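Local structure of ribokinase (Cryptococcus neoformans var. grubii serotype A, 6CW5) at residues L189-V194 with I252-P257. The protein probably phosphorylates D-ribose at its O-5 hydroxyl, using ATP and a divalent cation, most likely magnesium, to give D-ribose 5-phosphate. Numbering follows the deposited sequence. Where two conformers were deposited one is given.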
loop_
_atom_site.group_PDB
_atom_site.type_symbol
_atom_site.label_atom_id
_atom_site.label_comp_id
_atom_site.label_asym_id
_atom_site.label_seq_id
_atom_site.Cartn_x
_atom_site.Cartn_y
_atom_site.Cartn_z
ATOM N N LEU A 189 -7.933 8.017 12.330
ATOM C CA LEU A 189 -9.283 7.585 12.005
ATOM C C LEU A 189 -10.312 8.383 12.794
ATOM O O LEU A 189 -10.219 8.477 14.023
ATOM C CB LEU A 189 -9.442 6.099 12.320
ATOM C CG LEU A 189 -10.796 5.553 11.953
ATOM C CD1 LEU A 189 -10.951 5.577 10.434
ATOM C CD2 LEU A 189 -10.870 4.108 12.495
ATOM N N SER A 190 -11.311 8.929 12.096
ATOM C CA SER A 190 -12.347 9.664 12.827
ATOM C C SER A 190 -13.408 8.736 13.402
ATOM O O SER A 190 -13.880 8.964 14.524
ATOM C CB SER A 190 -13.034 10.696 11.929
ATOM O OG SER A 190 -12.087 11.470 11.194
ATOM N N TRP A 191 -13.840 7.736 12.624
ATOM C CA TRP A 191 -14.936 6.855 13.022
ATOM C C TRP A 191 -14.627 5.410 12.684
ATOM O O TRP A 191 -14.233 5.104 11.557
ATOM C CB TRP A 191 -16.245 7.231 12.326
ATOM C CG TRP A 191 -16.862 8.486 12.855
ATOM C CD1 TRP A 191 -16.787 9.739 12.324
ATOM C CD2 TRP A 191 -17.668 8.587 14.028
ATOM N NE1 TRP A 191 -17.512 10.624 13.107
ATOM C CE2 TRP A 191 -18.057 9.932 14.161
ATOM C CE3 TRP A 191 -18.098 7.655 14.984
ATOM C CZ2 TRP A 191 -18.864 10.377 15.207
ATOM C CZ3 TRP A 191 -18.908 8.093 16.021
ATOM C CH2 TRP A 191 -19.275 9.448 16.126
ATOM N N LEU A 192 -14.844 4.523 13.650
ATOM C CA LEU A 192 -14.811 3.083 13.416
ATOM C C LEU A 192 -16.245 2.574 13.424
ATOM O O LEU A 192 -16.989 2.848 14.370
ATOM C CB LEU A 192 -13.995 2.380 14.510
ATOM C CG LEU A 192 -14.093 0.847 14.594
ATOM C CD1 LEU A 192 -13.311 0.213 13.415
ATOM C CD2 LEU A 192 -13.529 0.349 15.931
ATOM N N ILE A 193 -16.626 1.809 12.399
ATOM C CA ILE A 193 -17.937 1.167 12.342
ATOM C C ILE A 193 -17.724 -0.339 12.396
ATOM O O ILE A 193 -17.087 -0.914 11.502
ATOM C CB ILE A 193 -18.724 1.543 11.079
ATOM C CG1 ILE A 193 -18.874 3.049 10.954
ATOM C CG2 ILE A 193 -20.131 0.915 11.149
ATOM C CD1 ILE A 193 -19.769 3.439 9.758
ATOM N N VAL A 194 -18.279 -0.977 13.425
ATOM C CA VAL A 194 -18.185 -2.424 13.625
ATOM C C VAL A 194 -19.542 -2.963 14.050
ATOM O O VAL A 194 -20.398 -2.219 14.526
ATOM C CB VAL A 194 -17.145 -2.789 14.714
ATOM C CG1 VAL A 194 -15.727 -2.562 14.176
ATOM C CG2 VAL A 194 -17.383 -1.963 16.025
ATOM N N ILE A 252 -28.188 -0.028 17.827
ATOM C CA ILE A 252 -26.823 0.446 17.615
ATOM C C ILE A 252 -26.359 1.223 18.838
ATOM O O ILE A 252 -27.162 1.807 19.577
ATOM C CB ILE A 252 -26.661 1.335 16.357
ATOM C CG1 ILE A 252 -27.415 2.641 16.532
ATOM C CG2 ILE A 252 -27.182 0.640 15.115
ATOM C CD1 ILE A 252 -26.933 3.734 15.604
ATOM N N LEU A 253 -25.041 1.235 19.031
ATOM C CA LEU A 253 -24.372 2.055 20.033
ATOM C C LEU A 253 -23.497 3.091 19.330
ATOM O O LEU A 253 -22.861 2.803 18.315
ATOM C CB LEU A 253 -23.519 1.169 20.946
ATOM C CG LEU A 253 -24.274 0.156 21.803
ATOM C CD1 LEU A 253 -23.325 -0.853 22.473
ATOM C CD2 LEU A 253 -25.079 0.882 22.865
ATOM N N CYS A 254 -23.470 4.295 19.857
ATOM C CA CYS A 254 -22.685 5.377 19.281
ATOM C C CYS A 254 -21.852 6.000 20.392
ATOM O O CYS A 254 -22.358 6.225 21.499
ATOM C CB CYS A 254 -23.613 6.418 18.614
ATOM S SG CYS A 254 -22.825 7.944 18.017
ATOM N N TYR A 255 -20.579 6.268 20.100
ATOM C CA TYR A 255 -19.663 6.817 21.093
ATOM C C TYR A 255 -18.778 7.861 20.432
ATOM O O TYR A 255 -18.057 7.549 19.480
ATOM C CB TYR A 255 -18.791 5.716 21.724
ATOM C CG TYR A 255 -17.662 6.257 22.569
ATOM C CD1 TYR A 255 -17.902 6.697 23.863
ATOM C CD2 TYR A 255 -16.368 6.344 22.074
ATOM C CE1 TYR A 255 -16.880 7.205 24.644
ATOM C CE2 TYR A 255 -15.338 6.845 22.847
ATOM C CZ TYR A 255 -15.605 7.274 24.135
ATOM O OH TYR A 255 -14.598 7.780 24.927
ATOM N N GLU A 256 -18.819 9.087 20.947
ATOM C CA GLU A 256 -17.792 10.079 20.637
ATOM C C GLU A 256 -16.796 10.168 21.774
ATOM O O GLU A 256 -17.182 10.066 22.951
ATOM C CB GLU A 256 -18.399 11.470 20.392
ATOM C CG GLU A 256 -19.423 11.483 19.294
ATOM C CD GLU A 256 -19.987 12.865 19.086
ATOM O OE1 GLU A 256 -21.017 13.181 19.713
ATOM O OE2 GLU A 256 -19.370 13.635 18.323
ATOM N N PRO A 257 -15.519 10.342 21.439
ATOM C CA PRO A 257 -14.475 10.374 22.468
ATOM C C PRO A 257 -14.852 11.231 23.668
ATOM O O PRO A 257 -15.218 12.401 23.520
ATOM C CB PRO A 257 -13.274 10.967 21.723
ATOM C CG PRO A 257 -13.472 10.508 20.322
ATOM C CD PRO A 257 -14.970 10.539 20.084
#
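The backbone oxygen O of Tyr-255 lies 3.6 Å from CZ3 of Trp-191 and 4.0 Å from the neighbouring CH2, placed obliquely to the six-membered ring. CH2 of Trp-191 also stands 3.8 Å from CG of Glu-256, the apolar half of the contact. With CG of Trp-191 anti to its own carbonyl carbon (chi1 -73°), the indole reaches across the sheet toward 252-257, although the nearest CA atoms of the two segments, those of Trp-191 and Glu-256, are 8.7 Å apart. The glutamate touches the ring with its CG methylene; beyond CG the chain runs on extended, and its carboxylate lies within 21° of parallel to the indole plane. Its OE1 forms a salt bridge with Lys-259, so the charged end is engaged by the loop that follows while the aliphatic part packs on the tryptophan. Cys-254 SG also approaches CH2, in an oblique sulfur-aromatic contact that is less certain because the cysteine adopts two conformers. Strands 191-195 and 252-255 are not neighbours in the large sheet of the PfkB-type carbohydrate kinase fold: strand 242-246 lies between them, and the indole spans it. Phe-287 of helix 279-292 meets Trp-191 edge to face, and Leu-291 of that helix packs against it too, while Leu-297 at the start of helix 297-311 touches both Cys-254 and Glu-256. On the other face of the sheet, Leu-253 and Tyr-255 rest on helix 220-233.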